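Local coordinates for protein serine-threonine phosphatase 2C (PDB 2I44) that probably removes phosphate groups from serine and threonine residues of proteins as a metal-dependent phosphatase of the PP2C family, and binds calcium ions, at residues A[20-26]-A[315-321]; A[49-53]-A[144-148]. The contacts are given in a common frame with arbitrary orientation. Residues are numbered along the deposited sequence.

Interaction 1 of 2, residues A[20-26]-A[315-321]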
loop_
_atom_site.group_PDB
_atom_site.type_symbol
_atom_site.label_atom_id
_atom_site.label_comp_id
_atom_site.label_asym_id
_atom_site.label_seq_id
_atom_site.Cartn_x
_atom_site.Cartn_y
_atom_site.Cartn_z
ATOM N N PRO A 20 -14.373 2.418 -17.049
ATOM C CA PRO A 20 -15.281 3.565 -17.021
ATOM C C PRO A 20 -14.743 4.841 -16.367
ATOM O O PRO A 20 -14.770 5.912 -16.977
ATOM C CB PRO A 20 -16.505 3.002 -16.309
ATOM C CG PRO A 20 -16.546 1.601 -16.826
ATOM C CD PRO A 20 -15.095 1.174 -16.720
ATOM N N ALA A 21 -14.239 4.730 -15.142
ATOM C CA ALA A 21 -13.742 5.905 -14.434
ATOM C C ALA A 21 -12.227 6.085 -14.395
ATOM O O ALA A 21 -11.742 7.016 -13.753
ATOM C CB ALA A 21 -14.292 5.916 -13.004
ATOM N N PHE A 22 -11.476 5.232 -15.085
ATOM C CA PHE A 22 -10.020 5.356 -15.048
ATOM C C PHE A 22 -9.331 4.340 -15.938
ATOM O O PHE A 22 -9.924 3.331 -16.316
ATOM C CB PHE A 22 -9.543 5.115 -13.620
ATOM C CG PHE A 22 -9.868 3.735 -13.122
ATOM C CD1 PHE A 22 -8.983 2.672 -13.324
ATOM C CD2 PHE A 22 -11.092 3.480 -12.512
ATOM C CE1 PHE A 22 -9.318 1.377 -12.929
ATOM C CE2 PHE A 22 -11.437 2.185 -12.112
ATOM C CZ PHE A 22 -10.548 1.133 -12.321
ATOM N N ASP A 23 -8.067 4.604 -16.255
ATOM C CA ASP A 23 -7.267 3.675 -17.041
ATOM C C ASP A 23 -6.192 3.193 -16.074
ATOM O O ASP A 23 -5.684 3.972 -15.261
ATOM C CB ASP A 23 -6.627 4.370 -18.242
ATOM C CG ASP A 23 -7.652 5.011 -19.154
ATOM O OD1 ASP A 23 -8.754 4.438 -19.297
ATOM O OD2 ASP A 23 -7.356 6.083 -19.730
ATOM N N ALA A 24 -5.855 1.914 -16.135
ATOM C CA ALA A 24 -4.861 1.393 -15.218
ATOM C C ALA A 24 -3.834 0.500 -15.872
ATOM O O ALA A 24 -4.076 -0.097 -16.923
ATOM C CB ALA A 24 -5.548 0.647 -14.084
ATOM N N ALA A 25 -2.678 0.421 -15.229
ATOM C CA ALA A 25 -1.578 -0.401 -15.700
ATOM C C ALA A 25 -0.826 -0.873 -14.468
ATOM O O ALA A 25 -0.759 -0.158 -13.467
ATOM C CB ALA A 25 -0.658 0.410 -16.597
ATOM N N ILE A 26 -0.277 -2.079 -14.529
ATOM C CA ILE A 26 0.469 -2.614 -13.399
ATOM C C ILE A 26 1.659 -3.376 -13.941
ATOM O O ILE A 26 1.508 -4.207 -14.831
ATOM C CB ILE A 26 -0.379 -3.602 -12.560
ATOM C CG1 ILE A 26 -1.743 -2.991 -12.231
ATOM C CG2 ILE A 26 0.351 -3.948 -11.266
ATOM C CD1 ILE A 26 -2.692 -3.971 -11.564
ATOM N N ALA A 315 4.857 -1.101 -9.679
ATOM C CA ALA A 315 4.181 0.165 -9.900
ATOM C C ALA A 315 2.795 -0.077 -10.496
ATOM O O ALA A 315 2.623 -0.903 -11.387
ATOM C CB ALA A 315 5.009 1.049 -10.826
HETATM N N MSE A 316 1.809 0.636 -9.970
HETATM C CA MSE A 316 0.437 0.537 -10.440
HETATM C C MSE A 316 0.043 1.977 -10.735
HETATM O O MSE A 316 0.047 2.817 -9.838
HETATM C CB MSE A 316 -0.465 -0.049 -9.339
HETATM C CG MSE A 316 -1.932 -0.242 -9.739
HETATM SE SE MSE A 316 -3.050 -0.934 -8.286
HETATM C CE MSE A 316 -2.614 -2.805 -8.456
ATOM N N THR A 317 -0.267 2.265 -11.996
ATOM C CA THR A 317 -0.653 3.609 -12.405
ATOM C C THR A 317 -2.148 3.710 -12.692
ATOM O O THR A 317 -2.717 2.861 -13.372
ATOM C CB THR A 317 0.131 4.052 -13.665
ATOM O OG1 THR A 317 0.063 3.029 -14.667
ATOM C CG2 THR A 317 1.591 4.316 -13.318
ATOM N N VAL A 318 -2.777 4.756 -12.167
ATOM C CA VAL A 318 -4.204 4.968 -12.359
ATOM C C VAL A 318 -4.445 6.383 -12.884
ATOM O O VAL A 318 -4.115 7.363 -12.223
ATOM C CB VAL A 318 -4.976 4.788 -11.028
ATOM C CG1 VAL A 318 -6.469 4.967 -11.258
ATOM C CG2 VAL A 318 -4.679 3.412 -10.434
ATOM N N PHE A 319 -5.014 6.486 -14.080
ATOM C CA PHE A 319 -5.293 7.791 -14.671
ATOM C C PHE A 319 -6.793 8.043 -14.625
ATOM O O PHE A 319 -7.574 7.315 -15.235
ATOM C CB PHE A 319 -4.795 7.838 -16.122
ATOM C CG PHE A 319 -3.297 7.752 -16.255
ATOM C CD1 PHE A 319 -2.519 8.907 -16.288
ATOM C CD2 PHE A 319 -2.663 6.515 -16.325
ATOM C CE1 PHE A 319 -1.134 8.832 -16.387
ATOM C CE2 PHE A 319 -1.274 6.427 -16.426
ATOM C CZ PHE A 319 -0.508 7.585 -16.457
ATOM N N PHE A 320 -7.186 9.074 -13.887
ATOM C CA PHE A 320 -8.585 9.422 -13.741
ATOM C C PHE A 320 -9.164 9.963 -15.047
ATOM O O PHE A 320 -8.432 10.422 -15.922
ATOM C CB PHE A 320 -8.733 10.463 -12.632
ATOM C CG PHE A 320 -8.208 10.003 -11.300
ATOM C CD1 PHE A 320 -8.842 8.975 -10.603
ATOM C CD2 PHE A 320 -7.068 10.583 -10.750
ATOM C CE1 PHE A 320 -8.349 8.529 -9.377
ATOM C CE2 PHE A 320 -6.564 10.145 -9.521
ATOM C CZ PHE A 320 -7.208 9.113 -8.834
ATOM N N LYS A 321 -10.482 9.895 -15.174
ATOM C CA LYS A 321 -11.159 10.391 -16.366
ATOM C C LYS A 321 -12.415 11.145 -15.961
ATOM O O LYS A 321 -12.800 11.039 -14.777
ATOM C CB LYS A 321 -11.525 9.229 -17.292
ATOM C CG LYS A 321 -10.327 8.619 -18.000
ATOM C CD LYS A 321 -10.720 7.550 -19.012
ATOM C CE LYS A 321 -11.192 6.273 -18.342
ATOM N NZ LYS A 321 -11.379 5.188 -19.355
#
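The strongest polar link between the two segments is a salt bridge at the C-terminal end of the modelled chain, where Lys321 NZ lies 2.7 Å from Asp23 OD1. The same ammonium group also donates to the carbonyl of Tyr19, while Asp23 OD2 pairs with Arg285, so both charges have further partners. Behind this surface pair runs a regular backbone ladder. Asp23 and Phe319 form a hydrogen-bonded antiparallel pair, with Asp23 N to Phe319 O and Phe319 N to Asp23 O both 2.9 Å; Ala25 and Thr317 repeat it, with Ala25 N to Thr317 O at 3.1 Å and Thr317 N to Ala25 O at 2.9 Å. Beyond Phe22 the ladder frays into a weak bond from Lys321 N to Ala21 O, 3.4 Å. At the intervening non-hydrogen-bonded pairs, CA-H...O contacts fill the gaps, such as Ala24 CA to Thr317 O at 3.2 Å.

The two faces of the ladder differ in their cover. Phe22, Ala24, Ile26, Met316 (a selenomethionine) and Val318 share one face, where Ile26 CD1 meets Met316 CE at 3.3 Å and Phe22 CB meets Val318 CG1 at 3.9 Å; strands 38-43 and 53-62 pack against it. On the other, Ala25 CB touches Thr317 OG1 at 3.3 Å, and helix 291-305 covers Thr317 and Phe319. Strands close to both chain termini are thus paired inside one sheet of the PP2C fold, a β-sandwich of two antiparallel sheets flanked by helices.

Interaction 2 of 2, residues A[49-53]-A[144-148]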
loop_
_atom_site.group_PDB
_atom_site.type_symbol
_atom_site.label_atom_id
_atom_site.label_comp_id
_atom_site.label_asym_id
_atom_site.label_seq_id
_atom_site.Cartn_x
_atom_site.Cartn_y
_atom_site.Cartn_z
ATOM N N GLY A 49 -23.212 -3.428 -10.015
ATOM C CA GLY A 49 -24.240 -2.525 -10.497
ATOM C C GLY A 49 -23.741 -1.108 -10.706
ATOM O O GLY A 49 -24.449 -0.286 -11.289
ATOM N N ARG A 50 -22.534 -0.811 -10.227
ATOM C CA ARG A 50 -21.969 0.527 -10.383
ATOM C C ARG A 50 -20.718 0.459 -11.237
ATOM O O ARG A 50 -20.144 -0.609 -11.421
ATOM C CB ARG A 50 -21.613 1.143 -9.024
ATOM C CG ARG A 50 -22.786 1.397 -8.099
ATOM C CD ARG A 50 -22.346 2.215 -6.894
ATOM N NE ARG A 50 -21.952 3.569 -7.276
ATOM C CZ ARG A 50 -22.805 4.572 -7.460
ATOM N NH1 ARG A 50 -24.105 4.378 -7.290
ATOM N NH2 ARG A 50 -22.364 5.769 -7.824
ATOM N N ASP A 51 -20.289 1.603 -11.754
ATOM C CA ASP A 51 -19.095 1.630 -12.583
ATOM C C ASP A 51 -18.153 2.741 -12.140
ATOM O O ASP A 51 -17.314 3.198 -12.912
ATOM C CB ASP A 51 -19.483 1.816 -14.053
ATOM C CG ASP A 51 -19.994 3.212 -14.348
ATOM O OD1 ASP A 51 -20.469 3.889 -13.413
ATOM O OD2 ASP A 51 -19.937 3.627 -15.525
ATOM N N ASP A 52 -18.289 3.169 -10.889
ATOM C CA ASP A 52 -17.445 4.233 -10.360
ATOM C C ASP A 52 -16.781 3.847 -9.034
ATOM O O ASP A 52 -16.448 4.714 -8.222
ATOM C CB ASP A 52 -18.282 5.496 -10.163
ATOM C CG ASP A 52 -19.342 5.321 -9.100
ATOM O OD1 ASP A 52 -19.734 4.160 -8.848
ATOM O OD2 ASP A 52 -19.787 6.335 -8.525
ATOM N N CYS A 53 -16.609 2.546 -8.813
ATOM C CA CYS A 53 -15.973 2.041 -7.595
ATOM C C CYS A 53 -14.889 1.028 -7.927
ATOM O O CYS A 53 -15.096 0.119 -8.730
ATOM C CB CYS A 53 -16.993 1.375 -6.675
ATOM S SG CYS A 53 -18.193 2.503 -5.967
ATOM N N VAL A 144 -9.265 3.205 -2.217
ATOM C CA VAL A 144 -10.621 2.789 -2.515
ATOM C C VAL A 144 -11.324 3.937 -3.241
ATOM O O VAL A 144 -11.552 5.000 -2.665
ATOM C CB VAL A 144 -11.382 2.421 -1.219
ATOM C CG1 VAL A 144 -12.848 2.092 -1.528
ATOM C CG2 VAL A 144 -10.707 1.224 -0.555
ATOM N N LEU A 145 -11.619 3.725 -4.520
ATOM C CA LEU A 145 -12.310 4.718 -5.329
ATOM C C LEU A 145 -13.806 4.446 -5.218
ATOM O O LEU A 145 -14.251 3.322 -5.444
ATOM C CB LEU A 145 -11.883 4.611 -6.795
ATOM C CG LEU A 145 -12.698 5.458 -7.780
ATOM C CD1 LEU A 145 -12.420 6.934 -7.540
ATOM C CD2 LEU A 145 -12.340 5.079 -9.212
ATOM N N ALA A 146 -14.578 5.469 -4.862
ATOM C CA ALA A 146 -16.025 5.326 -4.730
ATOM C C ALA A 146 -16.711 6.677 -4.897
ATOM O O ALA A 146 -16.495 7.600 -4.104
ATOM C CB ALA A 146 -16.375 4.732 -3.370
ATOM N N LYS A 147 -17.528 6.779 -5.942
ATOM C CA LYS A 147 -18.285 7.987 -6.258
ATOM C C LYS A 147 -17.492 9.283 -6.076
ATOM O O LYS A 147 -17.868 10.147 -5.283
ATOM C CB LYS A 147 -19.560 8.045 -5.409
ATOM C CG LYS A 147 -20.599 9.044 -5.912
ATOM C CD LYS A 147 -21.775 9.174 -4.952
ATOM C CE LYS A 147 -22.804 10.175 -5.471
ATOM N NZ LYS A 147 -23.907 10.430 -4.495
ATOM N N GLY A 148 -16.388 9.409 -6.804
ATOM C CA GLY A 148 -15.591 10.621 -6.723
ATOM C C GLY A 148 -14.667 10.774 -5.531
ATOM O O GLY A 148 -13.977 11.785 -5.419
HETATM O O HOH W 1 -15.565 7.519 -8.582
#
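Arg50 and Asp52 show how a short loop can organise itself before it meets its neighbour. The arginine extends through chi1 m and chi2 t, then bends at chi3 p, bringing its guanidinium alongside the carboxylate: NE of Arg50 donates to OD1 of Asp52 at 2.8 Å, and NH2 of Arg50 to OD2 of Asp52 at 2.7 Å, a two-pronged salt bridge within the loop. Asp52, with chi1 p, carries OD2 to 3.2 Å from Lys147 CA. Across the gap the backbone supplies one direct hydrogen bond, from Lys147 N to Asp52 O at 3.3 Å, and a water joins Asp52 O (3.0 Å) to Gly148 N (2.7 Å).

This is the end of an antiparallel pairing in the second sheet of the PP2C sandwich: strand 53-62 begins just as strand 137-146 ends, and the chain then turns back into strand 149-155. Cys53 and Ala146 form a non-hydrogen-bonded pair, with Cys53 CA 3.0 Å from Leu145 O in a CA-H...O contact. Chi1 m places Cys53 SG 3.9 Å from Ala146 CB. Lys147 has left-handed backbone angles (41°/60°) at the turn; its side chain is all-trans, and its aliphatic part passes Arg50, CG of Lys147 lying 4.2 Å from NH2 of Arg50. Beyond the two segments, Lys147 packs on Leu92 of helix 83-92 and on Val101 and Leu105 of helix 98-130.

Along the chain, interaction 2 falls between the two segments of interaction 1: 20-26 comes first, then 49-53 and 144-148, and 315-321 ends the model. Each belongs to a different sheet of the sandwich, yet their centres are only 13 Å apart, and the layers meet directly. Phe22 CD2 lies 3.9 Å from Leu145 CD2 across the interior, while Pro20 CB packs 3.5 Å from Asp51 O at the margin. Both join distant parts of the sequence: interaction 1 pairs strands near the chain ends, interaction 2 strands 53-62 and 137-146, adjacent in the other sheet but separated by helices along the chain. A bound calcium ion lies about 12 Å from the side chain of Ala315, whereas interaction 2 lies away from the metal sites.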